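Threonine synthase (Brucella melitensis bv. 1, PDB 4F4F) probably catalyses the last step of threonine biosynthesis, converting O-phospho-L-homoserine and water to L-threonine and phosphate with the help of pyridoxal 5'-phosphate. Local coordinates at residues P16-G19 against F20-L24; M128-V131 against L132-G136; I394-K397 against V398-K402; E378-L381 against S382-Y386. All coordinates share one frame; numbering follows the deposited sequence.

How the contacts relate
Read from the N terminus, contact 1 starts helix 20-26, contact 2 ends helix 117-134, contact 4 ends helix 370-384 and contact 3 lies on the next helix, 390-402. All are local turns in series, so none closes a long loop and none nests in or crosses another. They gather into two pairs on opposite sides of the chain's centre. Contacts 1 and 2, centres 14 Å apart, meet through Ser-21, Asp-22 and Leu-24 against Met-128, Val-131 and Arg-135, joining the N-terminal region to the cofactor-binding fold. Contacts 3 and 4, centres 15 Å apart, meet where Val-380 packs on Val-396 and Arg-400.

Contact 1 (P16-G19 against F20-L24); sequences PVLG and FSDAL
The carboxylate of Asp-22 and the ring of Phe-20 are the flat groups at this helix start, and they serve different neighbours, although Asp-22 CB rests against Leu-18 and Phe-20 CB against the Gly-19 carbonyl carbon. At one end of the carboxylate, OD1 forms a salt bridge with Arg-135. At the other, OD2 faces a water that accepts the N-H of Gly-19 (N to water oxygen, 2.8 Å). Gly-19 is the N-cap, so the arrangement recalls, through a water whose contact with OD2 is modelled too short and is doubtful, the half of a capping box in which the N3 side chain reaches the N-cap amide. Asp suits this place, since a negative charge probably favours the positive end of the helix dipole.

Leu-18, the residue before the cap, supplies the apolar half. Its CG lies beside the backbone N (chi1 -63°), which lays the two methyls over the first turn: CD1 comes to 3.9 Å from Ala-23 N, and CD2 to 3.9 Å from Asp-22 CB. With Leu-18 CB 4.5 Å from Ala-23 CB, the pair occupies the positions of a hydrophobic staple, and the small alanine lets the leucine settle close. The turn itself is fastened by Ala-23 N to Gly-19 O, 2.9 Å and nearly straight.

The Phe-20 ring packs on Tyr-8 of strand 8-10 and Met-127 of helix 117-134. Leu-24 meets that same helix at Met-127 and Met-128, so helix 20-26 packs on both strand 8-10 and helix 117-134.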
loop_
_atom_site.group_PDB
_atom_site.type_symbol
_atom_site.label_atom_id
_atom_site.label_comp_id
_atom_site.label_asym_id
_atom_site.label_seq_id
_atom_site.Cartn_x
_atom_site.Cartn_y
_atom_site.Cartn_z
ATOM N N PRO A 16 -2.139 24.426 -1.235
ATOM C CA PRO A 16 -1.268 24.920 -0.165
ATOM C C PRO A 16 -0.053 24.007 0.037
ATOM O O PRO A 16 -0.192 22.782 -0.062
ATOM C CB PRO A 16 -2.155 24.897 1.071
ATOM C CG PRO A 16 -3.552 24.857 0.567
ATOM C CD PRO A 16 -3.555 24.450 -0.881
ATOM N N VAL A 17 1.117 24.597 0.270
ATOM C CA VAL A 17 2.318 23.846 0.624
ATOM C C VAL A 17 2.165 23.497 2.108
ATOM O O VAL A 17 1.905 24.376 2.915
ATOM C CB VAL A 17 3.591 24.671 0.394
ATOM C CG1 VAL A 17 4.846 23.932 0.864
ATOM C CG2 VAL A 17 3.736 25.033 -1.083
ATOM N N LEU A 18 2.253 22.216 2.460
ATOM C CA LEU A 18 1.928 21.783 3.815
ATOM C C LEU A 18 3.122 21.182 4.577
ATOM O O LEU A 18 4.029 20.625 3.976
ATOM C CB LEU A 18 0.798 20.746 3.763
ATOM C CG LEU A 18 -0.593 21.152 3.226
ATOM C CD1 LEU A 18 -1.488 19.914 3.222
ATOM C CD2 LEU A 18 -1.196 22.284 4.030
ATOM N N GLY A 19 3.084 21.267 5.909
ATOM C CA GLY A 19 3.957 20.469 6.741
ATOM C C GLY A 19 3.493 19.006 6.782
ATOM O O GLY A 19 2.428 18.641 6.254
ATOM N N PHE A 20 4.309 18.143 7.381
ATOM C CA PHE A 20 3.979 16.725 7.467
ATOM C C PHE A 20 2.604 16.434 8.085
ATOM O O PHE A 20 1.834 15.697 7.513
ATOM C CB PHE A 20 5.023 15.976 8.312
ATOM C CG PHE A 20 4.684 14.531 8.511
ATOM C CD1 PHE A 20 4.748 13.648 7.430
ATOM C CD2 PHE A 20 4.254 14.067 9.727
ATOM C CE1 PHE A 20 4.416 12.325 7.586
ATOM C CE2 PHE A 20 3.915 12.736 9.893
ATOM C CZ PHE A 20 3.989 11.871 8.806
ATOM N N SER A 21 2.314 17.004 9.260
ATOM C CA SER A 21 1.107 16.680 9.969
ATOM C C SER A 21 -0.104 17.012 9.137
ATOM O O SER A 21 -1.022 16.207 9.003
ATOM C CB SER A 21 1.057 17.431 11.295
ATOM O OG SER A 21 2.064 16.926 12.133
ATOM N N ASP A 22 -0.105 18.200 8.563
ATOM C CA ASP A 22 -1.194 18.604 7.696
ATOM C C ASP A 22 -1.284 17.724 6.472
ATOM O O ASP A 22 -2.380 17.345 6.087
ATOM C CB ASP A 22 -1.039 20.076 7.295
ATOM C CG ASP A 22 -1.421 21.007 8.395
ATOM O OD1 ASP A 22 -2.286 20.613 9.176
ATOM O OD2 ASP A 22 -0.851 22.112 8.509
ATOM N N ALA A 23 -0.145 17.401 5.846
ATOM C CA ALA A 23 -0.176 16.528 4.687
ATOM C C ALA A 23 -0.807 15.193 5.070
ATOM O O ALA A 23 -1.545 14.613 4.274
ATOM C CB ALA A 23 1.200 16.322 4.092
ATOM N N LEU A 24 -0.522 14.720 6.291
ATOM C CA LEU A 24 -1.076 13.466 6.782
ATOM C C LEU A 24 -2.606 13.539 6.894
ATOM O O LEU A 24 -3.277 12.580 6.592
ATOM C CB LEU A 24 -0.459 13.093 8.141
ATOM C CG LEU A 24 -0.906 11.766 8.781
ATOM C CD1 LEU A 24 0.121 11.214 9.747
ATOM C CD2 LEU A 24 -2.247 11.936 9.483
HETATM O O HOH W 1 1.032 22.736 7.157
#

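Contact 2 (M128-V131 against L132-G136); sequences MDYV and LAQRG
Tyr-130 and Gln-134 lie one helical turn apart, with the glutamine chain laid over one face of the phenol ring. Gln-134 CG sits 3.8 Å from the centroid of the Tyr-130 ring, 29° off the ring normal, a CH-pi contact. Bending at chi2 (-61°) then carries the amide along the ring toward the hydroxyl end, where Gln-134 CD is 3.5 Å from Tyr-130 OH. Ring and amide planes differ by just 12°, so the two flat groups run almost parallel. The tyrosine also reaches Ile-72, Pro-73 and Met-80, and its hydroxyl suits a partly exposed position.

Two further pairs point the same way, side by side. Met-128 CG touches Leu-132 CD1 at 3.8 Å; these flexible, apolar chains suit the buried flank, where they face Ile-141 and Ala-139 of strand 139-144. On another flank, Val-131 CG1 comes to 3.9 Å from Arg-135 NE, approaching the guanidinium obliquely. The arginine is extended from CG to NE; its CG lies 3.5 Å from Val-131 O, while its charged end travels on to Asp-22.

Below the side chains, Leu-132 N to Met-128 O (2.9 Å) and the next two backbone bonds are regular, but Arg-135 N to Val-131 O is weak, as the helix ends. Gly-136, with positive phi, is the C' residue of a Schellman motif and bonds through its N to Ala-133 O.

Chemically, then, a polarised C-H group meets an aromatic face, and a methyl group rests by the NE of a guanidinium whose charge is answered by the neighbouring helix.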
loop_
_atom_site.group_PDB
_atom_site.type_symbol
_atom_site.label_atom_id
_atom_site.label_comp_id
_atom_site.label_asym_id
_atom_site.label_seq_id
_atom_site.Cartn_x
_atom_site.Cartn_y
_atom_site.Cartn_z
ATOM N N MET A 128 -1.330 9.236 12.896
ATOM C CA MET A 128 -2.558 10.003 12.845
ATOM C C MET A 128 -3.112 10.213 14.255
ATOM O O MET A 128 -3.562 11.299 14.575
ATOM C CB MET A 128 -3.594 9.334 11.955
ATOM C CG MET A 128 -4.869 10.162 11.802
ATOM S SD MET A 128 -6.109 9.416 10.699
ATOM C CE MET A 128 -5.149 9.089 9.222
ATOM N N ASP A 129 -3.065 9.185 15.099
ATOM C CA ASP A 129 -3.570 9.304 16.485
ATOM C C ASP A 129 -2.816 10.411 17.247
ATOM O O ASP A 129 -3.402 11.192 17.998
ATOM C CB ASP A 129 -3.390 7.962 17.183
ATOM C CG ASP A 129 -4.499 7.629 18.148
ATOM O OD1 ASP A 129 -5.684 7.874 17.852
ATOM O OD2 ASP A 129 -4.182 7.018 19.174
ATOM N N TYR A 130 -1.518 10.491 16.989
ATOM C CA TYR A 130 -0.647 11.453 17.627
ATOM C C TYR A 130 -0.956 12.866 17.118
ATOM O O TYR A 130 -1.095 13.800 17.920
ATOM C CB TYR A 130 0.845 11.105 17.424
ATOM C CG TYR A 130 1.729 12.147 18.031
ATOM C CD1 TYR A 130 2.136 13.241 17.278
ATOM C CD2 TYR A 130 2.104 12.087 19.376
ATOM C CE1 TYR A 130 2.931 14.229 17.834
ATOM C CE2 TYR A 130 2.892 13.082 19.944
ATOM C CZ TYR A 130 3.293 14.151 19.158
ATOM O OH TYR A 130 4.063 15.185 19.676
ATOM N N VAL A 131 -1.061 13.023 15.798
ATOM C CA VAL A 131 -1.361 14.340 15.225
ATOM C C VAL A 131 -2.721 14.884 15.695
ATOM O O VAL A 131 -2.844 16.075 16.047
ATOM C CB VAL A 131 -1.286 14.303 13.683
ATOM C CG1 VAL A 131 -1.892 15.566 13.096
ATOM C CG2 VAL A 131 0.153 14.040 13.240
ATOM N N LEU A 132 -3.747 14.025 15.686
ATOM C CA LEU A 132 -5.074 14.380 16.178
ATOM C C LEU A 132 -5.025 14.817 17.654
ATOM O O LEU A 132 -5.549 15.860 17.993
ATOM C CB LEU A 132 -6.053 13.201 16.003
ATOM C CG LEU A 132 -6.433 12.809 14.561
ATOM C CD1 LEU A 132 -7.195 11.476 14.550
ATOM C CD2 LEU A 132 -7.284 13.899 13.886
ATOM N N ALA A 133 -4.396 14.021 18.513
ATOM C CA ALA A 133 -4.246 14.381 19.933
ATOM C C ALA A 133 -3.609 15.745 20.085
ATOM O O ALA A 133 -4.058 16.554 20.906
ATOM C CB ALA A 133 -3.406 13.355 20.698
ATOM N N GLN A 134 -2.540 15.988 19.332
ATOM C CA GLN A 134 -1.808 17.252 19.469
ATOM C C GLN A 134 -2.675 18.450 19.112
ATOM O O GLN A 134 -2.419 19.543 19.617
ATOM C CB GLN A 134 -0.495 17.274 18.648
ATOM C CG GLN A 134 0.630 16.425 19.245
ATOM C CD GLN A 134 1.101 16.831 20.653
ATOM O OE1 GLN A 134 1.050 16.026 21.635
ATOM N NE2 GLN A 134 1.571 18.069 20.778
ATOM N N ARG A 135 -3.700 18.241 18.282
ATOM C CA ARG A 135 -4.632 19.306 17.889
ATOM C C ARG A 135 -5.953 19.256 18.605
ATOM O O ARG A 135 -6.844 20.010 18.265
ATOM C CB ARG A 135 -4.963 19.192 16.406
ATOM C CG ARG A 135 -3.771 19.374 15.561
ATOM C CD ARG A 135 -4.146 19.165 14.119
ATOM N NE ARG A 135 -2.920 19.295 13.377
ATOM C CZ ARG A 135 -2.845 19.654 12.106
ATOM N NH1 ARG A 135 -3.950 19.962 11.425
ATOM N NH2 ARG A 135 -1.647 19.725 11.536
ATOM N N GLY A 136 -6.087 18.380 19.590
ATOM C CA GLY A 136 -7.352 18.250 20.315
ATOM C C GLY A 136 -8.517 17.839 19.442
ATOM O O GLY A 136 -9.669 18.267 19.666
#

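Contact 3 (I394-K397 against V398-K402); sequences IGVK and VAREK
Four regular i-to-i+4 backbone bonds cross between 394-397 and 398-402, beginning with Val-398 N to Ile-394 O at 3.0 Å, and the others are much alike. On one flank of the helix, Val-396 and Arg-400 lie side by side. Val-396 puts CG1 anti to its amide nitrogen (chi1 175°), and this methyl covers one face of the guanidinium, off-centre toward its rim and 3.3 Å from Arg-400 NE. The extended arginine thus uses the valine as a support, while its NH2 forms a salt bridge with Glu-103.

On another flank Lys-397 and Glu-401 run alongside each other. A bend at chi2 (-87°) folds the lysine along the helix, bringing its NZ to 3.1 Å from Glu-401 OE1 in a hydrogen-bonded salt bridge. The ammonium lies 45° out of the carboxylate plane, and it also donates to Arg-367 O.

Ile-394, Val-398 and Ala-399 are small or apolar. Val-398 CG2 reaches Ile-394 CG2 at 4.3 Å and packs on Ile-282 and Ala-284, whereas Ala-399 fits against Met-409 and Val-411. Ile-394 ends about 8 Å from the bound pyridoxal phosphate.

The chemistry divides the helix by side: apolar groups face the sheet, and toward the outside two basic residues each pair with an acid, Lys-397 with Glu-401 and Arg-400 with Glu-103. Gripped by both a carboxylate and a main-chain oxygen, the lysine nitrogen probably keeps its positive charge.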
loop_
_atom_site.group_PDB
_atom_site.type_symbol
_atom_site.label_atom_id
_atom_site.label_comp_id
_atom_site.label_asym_id
_atom_site.label_seq_id
_atom_site.Cartn_x
_atom_site.Cartn_y
_atom_site.Cartn_z
ATOM N N ILE A 394 3.207 -13.482 -9.233
ATOM C CA ILE A 394 3.324 -12.508 -10.318
ATOM C C ILE A 394 4.663 -11.812 -10.261
ATOM O O ILE A 394 5.380 -11.754 -11.255
ATOM C CB ILE A 394 2.135 -11.513 -10.352
ATOM C CG1 ILE A 394 0.876 -12.305 -10.756
ATOM C CG2 ILE A 394 2.396 -10.367 -11.350
ATOM C CD1 ILE A 394 -0.458 -11.555 -10.750
ATOM N N GLY A 395 5.015 -11.289 -9.099
ATOM C CA GLY A 395 6.338 -10.736 -8.895
ATOM C C GLY A 395 7.492 -11.624 -9.323
ATOM O O GLY A 395 8.427 -11.153 -9.988
ATOM N N VAL A 396 7.467 -12.891 -8.933
ATOM C CA VAL A 396 8.565 -13.820 -9.290
ATOM C C VAL A 396 8.601 -14.059 -10.800
ATOM O O VAL A 396 9.640 -13.937 -11.432
ATOM C CB VAL A 396 8.489 -15.157 -8.520
ATOM C CG1 VAL A 396 9.556 -16.123 -9.005
ATOM C CG2 VAL A 396 8.621 -14.938 -7.011
ATOM N N LYS A 397 7.459 -14.346 -11.400
ATOM C CA LYS A 397 7.406 -14.541 -12.849
ATOM C C LYS A 397 8.038 -13.348 -13.615
ATOM O O LYS A 397 8.903 -13.520 -14.506
ATOM C CB LYS A 397 5.952 -14.749 -13.296
ATOM C CG LYS A 397 5.786 -15.099 -14.760
ATOM C CD LYS A 397 5.688 -13.929 -15.710
ATOM C CE LYS A 397 5.202 -14.406 -17.080
ATOM N NZ LYS A 397 5.005 -13.285 -18.035
ATOM N N VAL A 398 7.575 -12.149 -13.293
ATOM C CA VAL A 398 8.009 -10.951 -14.019
ATOM C C VAL A 398 9.483 -10.632 -13.713
ATOM O O VAL A 398 10.242 -10.217 -14.601
ATOM C CB VAL A 398 7.087 -9.748 -13.690
ATOM C CG1 VAL A 398 7.634 -8.427 -14.249
ATOM C CG2 VAL A 398 5.665 -10.001 -14.174
ATOM N N ALA A 399 9.885 -10.795 -12.443
ATOM C CA ALA A 399 11.288 -10.600 -12.042
ATOM C C ALA A 399 12.185 -11.464 -12.927
ATOM O O ALA A 399 13.174 -10.989 -13.432
ATOM C CB ALA A 399 11.497 -10.968 -10.588
ATOM N N ARG A 400 11.823 -12.725 -13.138
ATOM C CA ARG A 400 12.671 -13.638 -13.906
ATOM C C ARG A 400 12.681 -13.311 -15.397
ATOM O O ARG A 400 13.671 -13.525 -16.057
ATOM C CB ARG A 400 12.255 -15.095 -13.667
ATOM C CG ARG A 400 12.473 -15.510 -12.225
ATOM C CD ARG A 400 11.903 -16.879 -11.903
ATOM N NE ARG A 400 12.276 -17.302 -10.559
ATOM C CZ ARG A 400 12.026 -18.500 -10.021
ATOM N NH1 ARG A 400 11.355 -19.423 -10.677
ATOM N NH2 ARG A 400 12.443 -18.786 -8.799
ATOM N N GLU A 401 11.577 -12.792 -15.910
ATOM C CA GLU A 401 11.491 -12.373 -17.298
ATOM C C GLU A 401 12.238 -11.072 -17.566
ATOM O O GLU A 401 12.875 -10.922 -18.594
ATOM C CB GLU A 401 10.014 -12.173 -17.668
ATOM C CG GLU A 401 9.743 -11.991 -19.164
ATOM C CD GLU A 401 8.272 -11.738 -19.456
ATOM O OE1 GLU A 401 7.483 -11.541 -18.516
ATOM O OE2 GLU A 401 7.894 -11.750 -20.640
ATOM N N LYS A 402 12.131 -10.118 -16.638
ATOM C CA LYS A 402 12.593 -8.766 -16.891
ATOM C C LYS A 402 13.939 -8.452 -16.287
ATOM O O LYS A 402 14.492 -7.431 -16.608
ATOM C CB LYS A 402 11.588 -7.755 -16.343
ATOM C CG LYS A 402 10.237 -7.801 -17.013
ATOM C CD LYS A 402 10.323 -7.218 -18.405
ATOM C CE LYS A 402 9.536 -8.058 -19.364
ATOM N NZ LYS A 402 9.399 -7.350 -20.650
#

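Contact 4 (E378-L381 against S382-Y386); sequences ESVL and SKDGY
Helix 370-384 ends here, with Gly-385 N bonded to Leu-381 O at 2.8 Å and the chain turning off through a positive phi (77°) that glycine adopts most readily. The donor meets that carbonyl from well above its plane, unlike the more regular Lys-383 N to Ser-379 O bond (2.8 Å) two residues earlier.

Beyond the glycine the chain folds back: Tyr-386 O lies 3.3 Å from Leu-381 CA, a C-H...O contact, and Leu-381 CD1 packs on Gly-385 C at 3.9 Å. Tyr-386 runs beside Val-380, whose CG1 is 4.1 Å from Tyr-386 CB and meets the ring at its edge. Buried here, the beta-branched valine offers this methyl to the tyrosine.

At the exposed side Ser-382 OG has two weak options for its single proton, Glu-378 OE2 at 3.1 Å and Glu-378 O at 3.2 Å. The glutamate, bent at chi2 (-83°), curls its carboxylate back toward the serine.

Tyr-386 sends its hydroxyl to Glu-107 on strand 103-107 and sets its side chain against Val-97; Asp-384 touches Thr-99. The helix end thus packs on edge strand 96-100, one of the two outermost of its sheet, with Val-380 also touching Leu-388 in the loop leading to helix 390-402.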
loop_
_atom_site.group_PDB
_atom_site.type_symbol
_atom_site.label_atom_id
_atom_site.label_comp_id
_atom_site.label_asym_id
_atom_site.label_seq_id
_atom_site.Cartn_x
_atom_site.Cartn_y
_atom_site.Cartn_z
ATOM N N GLU A 378 3.435 -23.328 -8.790
ATOM C CA GLU A 378 3.748 -24.744 -8.808
ATOM C C GLU A 378 5.251 -25.008 -8.964
ATOM O O GLU A 378 5.780 -25.834 -8.239
ATOM C CB GLU A 378 2.929 -25.457 -9.882
ATOM C CG GLU A 378 2.888 -26.964 -9.699
ATOM C CD GLU A 378 4.101 -27.654 -10.266
ATOM O OE1 GLU A 378 4.807 -27.045 -11.107
ATOM O OE2 GLU A 378 4.345 -28.817 -9.895
ATOM N N SER A 379 5.946 -24.282 -9.852
ATOM C CA SER A 379 7.386 -24.513 -10.040
ATOM C C SER A 379 8.206 -24.109 -8.829
ATOM O O SER A 379 9.091 -24.844 -8.451
ATOM C CB SER A 379 7.999 -23.852 -11.299
ATOM O OG SER A 379 7.978 -22.466 -11.206
ATOM N N VAL A 380 7.932 -22.949 -8.245
ATOM C CA VAL A 380 8.661 -22.524 -7.037
ATOM C C VAL A 380 8.434 -23.495 -5.851
ATOM O O VAL A 380 9.377 -23.817 -5.117
ATOM C CB VAL A 380 8.379 -21.064 -6.661
ATOM C CG1 VAL A 380 9.131 -20.681 -5.400
ATOM C CG2 VAL A 380 8.805 -20.133 -7.794
ATOM N N LEU A 381 7.214 -24.005 -5.683
ATOM C CA LEU A 381 6.986 -25.046 -4.658
ATOM C C LEU A 381 7.810 -26.281 -4.975
ATOM O O LEU A 381 8.503 -26.823 -4.110
ATOM C CB LEU A 381 5.516 -25.431 -4.548
ATOM C CG LEU A 381 5.192 -26.394 -3.407
ATOM C CD1 LEU A 381 5.539 -25.852 -2.029
ATOM C CD2 LEU A 381 3.729 -26.730 -3.478
ATOM N N SER A 382 7.755 -26.713 -6.227
ATOM C CA SER A 382 8.492 -27.917 -6.646
ATOM C C SER A 382 10.001 -27.790 -6.496
ATOM O O SER A 382 10.649 -28.707 -5.985
ATOM C CB SER A 382 8.188 -28.306 -8.091
ATOM O OG SER A 382 6.902 -28.859 -8.122
ATOM N N LYS A 383 10.546 -26.679 -6.994
ATOM C CA LYS A 383 11.992 -26.525 -7.046
ATOM C C LYS A 383 12.573 -26.097 -5.713
ATOM O O LYS A 383 13.655 -26.540 -5.386
ATOM C CB LYS A 383 12.416 -25.567 -8.139
ATOM C CG LYS A 383 12.043 -26.035 -9.534
ATOM C CD LYS A 383 12.712 -27.342 -9.921
ATOM C CE LYS A 383 12.364 -27.793 -11.333
ATOM N NZ LYS A 383 12.734 -26.770 -12.358
ATOM N N ASP A 384 11.867 -25.264 -4.943
ATOM C CA ASP A 384 12.407 -24.743 -3.685
ATOM C C ASP A 384 11.702 -25.190 -2.405
ATOM O O ASP A 384 12.202 -24.937 -1.330
ATOM C CB ASP A 384 12.381 -23.204 -3.704
ATOM C CG ASP A 384 13.417 -22.593 -4.617
ATOM O OD1 ASP A 384 14.300 -23.312 -5.167
ATOM O OD2 ASP A 384 13.368 -21.332 -4.750
ATOM N N GLY A 385 10.523 -25.792 -2.494
ATOM C CA GLY A 385 9.749 -26.069 -1.289
ATOM C C GLY A 385 9.054 -24.825 -0.734
ATOM O O GLY A 385 8.565 -24.852 0.379
ATOM N N TYR A 386 9.029 -23.748 -1.517
ATOM C CA TYR A 386 8.523 -22.465 -1.114
ATOM C C TYR A 386 7.167 -22.130 -1.751
ATOM O O TYR A 386 6.996 -22.193 -2.960
ATOM C CB TYR A 386 9.561 -21.349 -1.407
ATOM C CG TYR A 386 9.167 -20.026 -0.848
ATOM C CD1 TYR A 386 9.389 -19.716 0.488
ATOM C CD2 TYR A 386 8.523 -19.077 -1.628
ATOM C CE1 TYR A 386 8.999 -18.506 1.033
ATOM C CE2 TYR A 386 8.090 -17.871 -1.071
ATOM C CZ TYR A 386 8.345 -17.594 0.256
ATOM O OH TYR A 386 7.931 -16.393 0.803
#